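Beta-glucanase (Clostridium thermocellum, PDB 3WVJ) hydrolyses 1,4-beta linkages in mixed-linkage beta-1,3-1,4-glucans such as lichenan, as an endo-acting glucanase (lichenase) of glycosyl hydrolase family 16. Local coordinates at residues T50-Y55 against G200-Q205; N44-L49 against E207-K212. One frame throughout, in Å; residues are numbered along the deposited sequence.

How the contacts relate
Both contacts join the same two antiparallel strands, 46-53 and 204-214, of the beta-jellyroll that forms this catalytic module, and their centres lie 18 Å apart along that pair. In chain order the segments run 44-49, 50-55, 200-205, 207-212, so contact 1 is the inner pairing and contact 2 the outer one, as antiparallel strands require. The two meet where CB of Gln205 lies 3.2 Å from O of Leu49. Contact 1 is at the surface end of the pair, whereas contact 2 is nearer the centre of the chain and partly buried. Together they join a strand early in the chain to one close to its C-terminal end.

Contact 1 of 2, residues T50-Y55 against G200-Q205; sequences TLDREY and GRTPLQ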
loop_
_atom_site.group_PDB
_atom_site.type_symbol
_atom_site.label_atom_id
_atom_site.label_comp_id
_atom_site.label_asym_id
_atom_site.label_seq_id
_atom_site.Cartn_x
_atom_site.Cartn_y
_atom_site.Cartn_z
ATOM N N THR A 50 -1.473 -6.929 -10.864
ATOM C CA THR A 50 -1.791 -8.337 -11.153
ATOM C C THR A 50 -0.643 -9.218 -10.720
ATOM O O THR A 50 0.480 -9.051 -11.192
ATOM C CB THR A 50 -2.114 -8.586 -12.643
ATOM O OG1 THR A 50 -3.181 -7.713 -13.036
ATOM C CG2 THR A 50 -2.567 -10.024 -12.862
ATOM N N LEU A 51 -0.946 -10.105 -9.782
ATOM C CA LEU A 51 -0.038 -11.131 -9.308
ATOM C C LEU A 51 -0.300 -12.325 -10.193
ATOM O O LEU A 51 -1.452 -12.772 -10.386
ATOM C CB LEU A 51 -0.369 -11.486 -7.902
ATOM C CG LEU A 51 0.207 -12.785 -7.319
ATOM C CD1 LEU A 51 1.710 -12.770 -7.427
ATOM C CD2 LEU A 51 -0.189 -12.922 -5.857
ATOM N N ASP A 52 0.771 -12.816 -10.772
ATOM C CA ASP A 52 0.704 -13.868 -11.760
ATOM C C ASP A 52 1.989 -14.677 -11.679
ATOM O O ASP A 52 3.002 -14.253 -11.068
ATOM C CB ASP A 52 0.448 -13.284 -13.156
ATOM C CG ASP A 52 -0.111 -14.317 -14.133
ATOM O OD1 ASP A 52 -0.498 -15.458 -13.782
ATOM O OD2 ASP A 52 -0.142 -13.998 -15.310
ATOM N N ARG A 53 1.927 -15.879 -12.209
ATOM C CA ARG A 53 3.059 -16.733 -12.257
ATOM C C ARG A 53 4.112 -16.063 -13.103
ATOM O O ARG A 53 3.785 -15.289 -14.022
ATOM C CB ARG A 53 2.653 -18.071 -12.876
ATOM C CG ARG A 53 3.672 -19.197 -12.672
ATOM C CD ARG A 53 2.979 -20.530 -12.489
ATOM N NE ARG A 53 2.232 -20.475 -11.233
ATOM C CZ ARG A 53 1.077 -21.105 -11.000
ATOM N NH1 ARG A 53 0.513 -21.869 -11.935
ATOM N NH2 ARG A 53 0.488 -20.965 -9.817
ATOM N N GLU A 54 5.370 -16.378 -12.803
ATOM C CA GLU A 54 6.523 -15.805 -13.469
ATOM C C GLU A 54 7.288 -16.945 -14.012
ATOM O O GLU A 54 7.436 -17.909 -13.321
ATOM C CB GLU A 54 7.413 -15.039 -12.455
ATOM C CG GLU A 54 8.877 -14.891 -12.863
ATOM C CD GLU A 54 9.131 -13.672 -13.770
ATOM O OE1 GLU A 54 8.367 -13.413 -14.739
ATOM O OE2 GLU A 54 10.117 -12.938 -13.499
ATOM N N TYR A 55 7.808 -16.820 -15.230
ATOM C CA TYR A 55 8.455 -17.935 -15.927
ATOM C C TYR A 55 9.953 -17.754 -16.165
ATOM O O TYR A 55 10.366 -16.786 -16.788
ATOM C CB TYR A 55 7.697 -18.231 -17.235
ATOM C CG TYR A 55 6.387 -18.882 -16.892
ATOM C CD1 TYR A 55 6.380 -20.057 -16.104
ATOM C CD2 TYR A 55 5.160 -18.304 -17.248
ATOM C CE1 TYR A 55 5.200 -20.665 -15.703
ATOM C CE2 TYR A 55 3.958 -18.926 -16.882
ATOM C CZ TYR A 55 3.984 -20.109 -16.107
ATOM O OH TYR A 55 2.824 -20.764 -15.697
ATOM N N GLY A 200 -0.797 -20.336 -4.442
ATOM C CA GLY A 200 -0.148 -20.490 -5.760
ATOM C C GLY A 200 -1.136 -20.154 -6.866
ATOM O O GLY A 200 -0.823 -20.257 -8.047
ATOM N N ARG A 201 -2.320 -19.718 -6.465
ATOM C CA ARG A 201 -3.385 -19.399 -7.369
ATOM C C ARG A 201 -3.209 -18.044 -8.058
ATOM O O ARG A 201 -2.964 -17.009 -7.409
ATOM C CB ARG A 201 -4.688 -19.527 -6.595
ATOM C CG ARG A 201 -5.606 -18.328 -6.527
ATOM C CD ARG A 201 -6.600 -18.382 -7.654
ATOM N NE ARG A 201 -6.893 -19.790 -7.905
ATOM C CZ ARG A 201 -7.522 -20.331 -8.965
ATOM N NH1 ARG A 201 -8.019 -19.598 -9.965
ATOM N NH2 ARG A 201 -7.668 -21.655 -9.006
ATOM N N THR A 202 -3.350 -18.058 -9.380
ATOM C CA THR A 202 -3.163 -16.854 -10.217
ATOM C C THR A 202 -4.205 -16.867 -11.371
ATOM O O THR A 202 -4.887 -17.867 -11.570
ATOM C CB THR A 202 -1.752 -16.827 -10.806
ATOM O OG1 THR A 202 -1.518 -18.074 -11.423
ATOM C CG2 THR A 202 -0.685 -16.697 -9.668
ATOM N N PRO A 203 -4.408 -15.725 -12.062
ATOM C CA PRO A 203 -3.975 -14.371 -11.687
ATOM C C PRO A 203 -4.824 -13.957 -10.506
ATOM O O PRO A 203 -5.880 -14.545 -10.291
ATOM C CB PRO A 203 -4.362 -13.522 -12.937
ATOM C CG PRO A 203 -5.323 -14.374 -13.688
ATOM C CD PRO A 203 -4.906 -15.780 -13.452
ATOM N N LEU A 204 -4.374 -12.960 -9.767
ATOM C CA LEU A 204 -5.115 -12.256 -8.722
ATOM C C LEU A 204 -4.854 -10.765 -8.975
ATOM O O LEU A 204 -3.788 -10.424 -9.439
ATOM C CB LEU A 204 -4.511 -12.583 -7.348
ATOM C CG LEU A 204 -4.843 -13.983 -6.831
ATOM C CD1 LEU A 204 -4.085 -14.357 -5.550
ATOM C CD2 LEU A 204 -6.341 -14.129 -6.599
ATOM N N GLN A 205 -5.779 -9.879 -8.625
ATOM C CA GLN A 205 -5.576 -8.443 -8.834
ATOM C C GLN A 205 -6.202 -7.622 -7.731
ATOM O O GLN A 205 -7.209 -8.000 -7.141
ATOM C CB GLN A 205 -6.169 -7.934 -10.157
ATOM C CG GLN A 205 -6.319 -8.947 -11.266
ATOM C CD GLN A 205 -7.088 -8.412 -12.478
ATOM O OE1 GLN A 205 -8.293 -8.186 -12.405
ATOM N NE2 GLN A 205 -6.362 -8.175 -13.606
#
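Leu51 and Leu204 form an antiparallel hydrogen-bonded pair in the beta-jellyroll, at the end of the pairing between strands 46-53 and 204-214. Leu51 N donates to Leu204 O at 2.9 Å, and Leu204 N returns a bond to Leu51 O at 3.0 Å. Their side chains lie alongside one another on the same face of the sheet, CD2 of Leu51 being 4.2 Å from CD1 of Leu204, and both also touch Ile89 of strand 89-97. The opposite face carries Thr50 and Gln205, a non-hydrogen-bonded pair with side chains side by side. NE2 of Gln205 donates to OG1 of Thr50 at 3.3 Å, with the hydroxyl oxygen tilted 21° from the amide plane. The methyl of Thr50, anti to the backbone N (chi1 -56° for OG1), lies instead beside Pro203, whose CB is 3.9 Å from Thr50 CG2. Pro203 follows a cis peptide bond, and its CA sends a C-H toward Leu51 O. The strand begins at Leu204; Gly200 to Pro203 are loop, and there Thr202 crosses Asp52 at about a right angle. The Asp52 carboxylate is partly held from its own strand by a weak bond from Arg53 N to OD1. That same OD1 packs against Thr202 CB at 3.5 Å, while the Thr202 methyl CG2 approaches Arg53 N at 3.7 Å.

Contact 2 of 2, residues N44-L49 against E207-K212; sequences NGKMIL and EYEYVK
Lys46 lies between two acidic side chains of the facing strand, its CD 3.8 Å from OE1 of Glu207 and its CE 3.9 Å from OE2 of Glu209. It runs alongside Glu209, pointing the same way, but crosses Glu207 at a slant. NZ stays 4.6 Å from OE2 of Glu209, beyond a salt bridge, so any attraction is probably long-range; Glu209 OE2 also has a weak, long ion pair with Arg80. Met47 comes next and forms an antiparallel hydrogen-bonded pair with Tyr208: Met47 N reaches Tyr208 O at 2.9 Å, and Tyr208 N reaches Met47 O at the same length. This pairing belongs to one of the sheets of the family 16 jellyroll, in which strand 204-214 runs between strands 46-53 and 75-82. Just past the pair, Glu209 and Tyr210 both face Arg80, a classic beta bulge. The Met47 side chain leaves anti to the backbone N (chi1 -179°) and then bends twice, which brings CE to 3.6 Å from Tyr208 CD2. Its sulfur lies 5.0 Å from the Tyr208 ring centroid, 50° off the normal, an oblique Met-aromatic contact. Ile48 brings CD1 alongside the Glu207 carboxylate. Leu49 meets the outer part of the tyrosine ring, CD1 to CE2 at 3.8 Å, while the Tyr208 hydroxyl is hydrogen-bonded to Ser92 O.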
loop_
_atom_site.group_PDB
_atom_site.type_symbol
_atom_site.label_atom_id
_atom_site.label_comp_id
_atom_site.label_asym_id
_atom_site.label_seq_id
_atom_site.Cartn_x
_atom_site.Cartn_y
_atom_site.Cartn_z
ATOM N N ASN A 44 -10.786 0.568 -16.984
ATOM C CA ASN A 44 -12.077 0.928 -16.346
ATOM C C ASN A 44 -12.038 2.023 -15.332
ATOM O O ASN A 44 -12.787 2.014 -14.312
ATOM C CB ASN A 44 -12.843 -0.227 -15.728
ATOM C CG ASN A 44 -12.640 -1.519 -16.447
ATOM O OD1 ASN A 44 -11.600 -2.166 -16.284
ATOM N ND2 ASN A 44 -13.630 -1.939 -17.187
ATOM N N GLY A 45 -11.172 2.973 -15.618
ATOM C CA GLY A 45 -10.892 4.015 -14.650
ATOM C C GLY A 45 -9.919 3.633 -13.552
ATOM O O GLY A 45 -9.601 4.498 -12.675
ATOM N N LYS A 46 -9.432 2.382 -13.586
ATOM C CA LYS A 46 -8.565 1.863 -12.471
ATOM C C LYS A 46 -7.115 1.504 -12.801
ATOM O O LYS A 46 -6.765 1.312 -13.957
ATOM C CB LYS A 46 -9.313 0.756 -11.728
ATOM C CG LYS A 46 -10.687 1.317 -11.375
ATOM C CD LYS A 46 -11.740 0.296 -11.273
ATOM C CE LYS A 46 -13.069 1.049 -11.426
ATOM N NZ LYS A 46 -14.113 0.068 -11.753
ATOM N N MET A 47 -6.252 1.553 -11.782
ATOM C CA MET A 47 -4.948 0.999 -11.888
ATOM C C MET A 47 -5.078 -0.423 -11.355
ATOM O O MET A 47 -5.743 -0.673 -10.305
ATOM C CB MET A 47 -3.979 1.854 -11.093
ATOM C CG MET A 47 -2.548 1.364 -11.159
ATOM S SD MET A 47 -2.199 0.100 -9.901
ATOM C CE MET A 47 -1.890 1.095 -8.448
ATOM N N ILE A 48 -4.514 -1.387 -12.079
ATOM C CA ILE A 48 -4.656 -2.804 -11.709
ATOM C C ILE A 48 -3.250 -3.347 -11.377
ATOM O O ILE A 48 -2.300 -3.088 -12.105
ATOM C CB ILE A 48 -5.357 -3.556 -12.835
ATOM C CG1 ILE A 48 -6.694 -2.882 -13.026
ATOM C CG2 ILE A 48 -5.593 -5.001 -12.469
ATOM C CD1 ILE A 48 -7.745 -3.824 -13.479
ATOM N N LEU A 49 -3.101 -3.990 -10.212
ATOM C CA LEU A 49 -1.915 -4.745 -9.923
ATOM C C LEU A 49 -2.269 -6.200 -10.084
ATOM O O LEU A 49 -3.278 -6.658 -9.537
ATOM C CB LEU A 49 -1.443 -4.528 -8.448
ATOM C CG LEU A 49 -1.061 -3.102 -8.070
ATOM C CD1 LEU A 49 -0.549 -3.156 -6.601
ATOM C CD2 LEU A 49 0.044 -2.583 -8.966
ATOM N N GLU A 207 -7.308 -3.452 -7.314
ATOM C CA GLU A 207 -7.665 -2.332 -8.195
ATOM C C GLU A 207 -7.781 -1.050 -7.394
ATOM O O GLU A 207 -8.211 -1.041 -6.233
ATOM C CB GLU A 207 -8.950 -2.670 -8.903
ATOM C CG GLU A 207 -9.036 -4.100 -9.413
ATOM C CD GLU A 207 -10.265 -4.278 -10.290
ATOM O OE1 GLU A 207 -11.049 -3.324 -10.382
ATOM O OE2 GLU A 207 -10.449 -5.335 -10.908
ATOM N N TYR A 208 -7.326 0.040 -7.982
ATOM C CA TYR A 208 -7.250 1.320 -7.275
ATOM C C TYR A 208 -7.903 2.351 -8.168
ATOM O O TYR A 208 -7.593 2.382 -9.326
ATOM C CB TYR A 208 -5.771 1.683 -7.035
ATOM C CG TYR A 208 -4.996 0.637 -6.194
ATOM C CD1 TYR A 208 -4.728 0.879 -4.850
ATOM C CD2 TYR A 208 -4.580 -0.596 -6.731
ATOM C CE1 TYR A 208 -4.053 -0.045 -4.073
ATOM C CE2 TYR A 208 -3.946 -1.557 -5.944
ATOM C CZ TYR A 208 -3.654 -1.245 -4.608
ATOM O OH TYR A 208 -3.009 -2.098 -3.739
ATOM N N GLU A 209 -8.744 3.230 -7.641
ATOM C CA GLU A 209 -9.300 4.316 -8.482
ATOM C C GLU A 209 -8.539 5.612 -8.338
ATOM O O GLU A 209 -8.454 6.376 -9.281
ATOM C CB GLU A 209 -10.762 4.596 -8.158
ATOM C CG GLU A 209 -11.674 3.390 -8.190
ATOM C CD GLU A 209 -13.110 3.814 -8.076
ATOM O OE1 GLU A 209 -13.329 5.050 -7.944
ATOM O OE2 GLU A 209 -14.005 2.946 -8.176
ATOM N N TYR A 210 -8.051 5.880 -7.133
ATOM C CA TYR A 210 -7.310 7.130 -6.905
ATOM C C TYR A 210 -6.412 7.059 -5.660
ATOM O O TYR A 210 -6.479 6.108 -4.874
ATOM C CB TYR A 210 -8.220 8.357 -6.818
ATOM C CG TYR A 210 -9.176 8.507 -5.622
ATOM C CD1 TYR A 210 -8.694 8.685 -4.313
ATOM C CD2 TYR A 210 -10.553 8.533 -5.820
ATOM C CE1 TYR A 210 -9.566 8.813 -3.237
ATOM C CE2 TYR A 210 -11.421 8.692 -4.763
ATOM C CZ TYR A 210 -10.917 8.846 -3.492
ATOM O OH TYR A 210 -11.784 9.012 -2.464
ATOM N N VAL A 211 -5.592 8.093 -5.538
ATOM C CA VAL A 211 -4.763 8.386 -4.384
ATOM C C VAL A 211 -4.777 9.917 -4.295
ATOM O O VAL A 211 -4.623 10.639 -5.331
ATOM C CB VAL A 211 -3.348 7.903 -4.646
ATOM C CG1 VAL A 211 -2.357 8.624 -3.749
ATOM C CG2 VAL A 211 -3.256 6.410 -4.468
ATOM N N LYS A 212 -5.052 10.413 -3.089
ATOM C CA LYS A 212 -5.113 11.846 -2.789
ATOM C C LYS A 212 -4.323 12.136 -1.529
ATOM O O LYS A 212 -4.285 11.322 -0.558
ATOM C CB LYS A 212 -6.557 12.316 -2.635
ATOM C CG LYS A 212 -7.361 12.224 -3.913
ATOM C CD LYS A 212 -8.858 12.323 -3.679
ATOM C CE LYS A 212 -9.580 12.476 -5.008
ATOM N NZ LYS A 212 -11.043 12.681 -4.802
#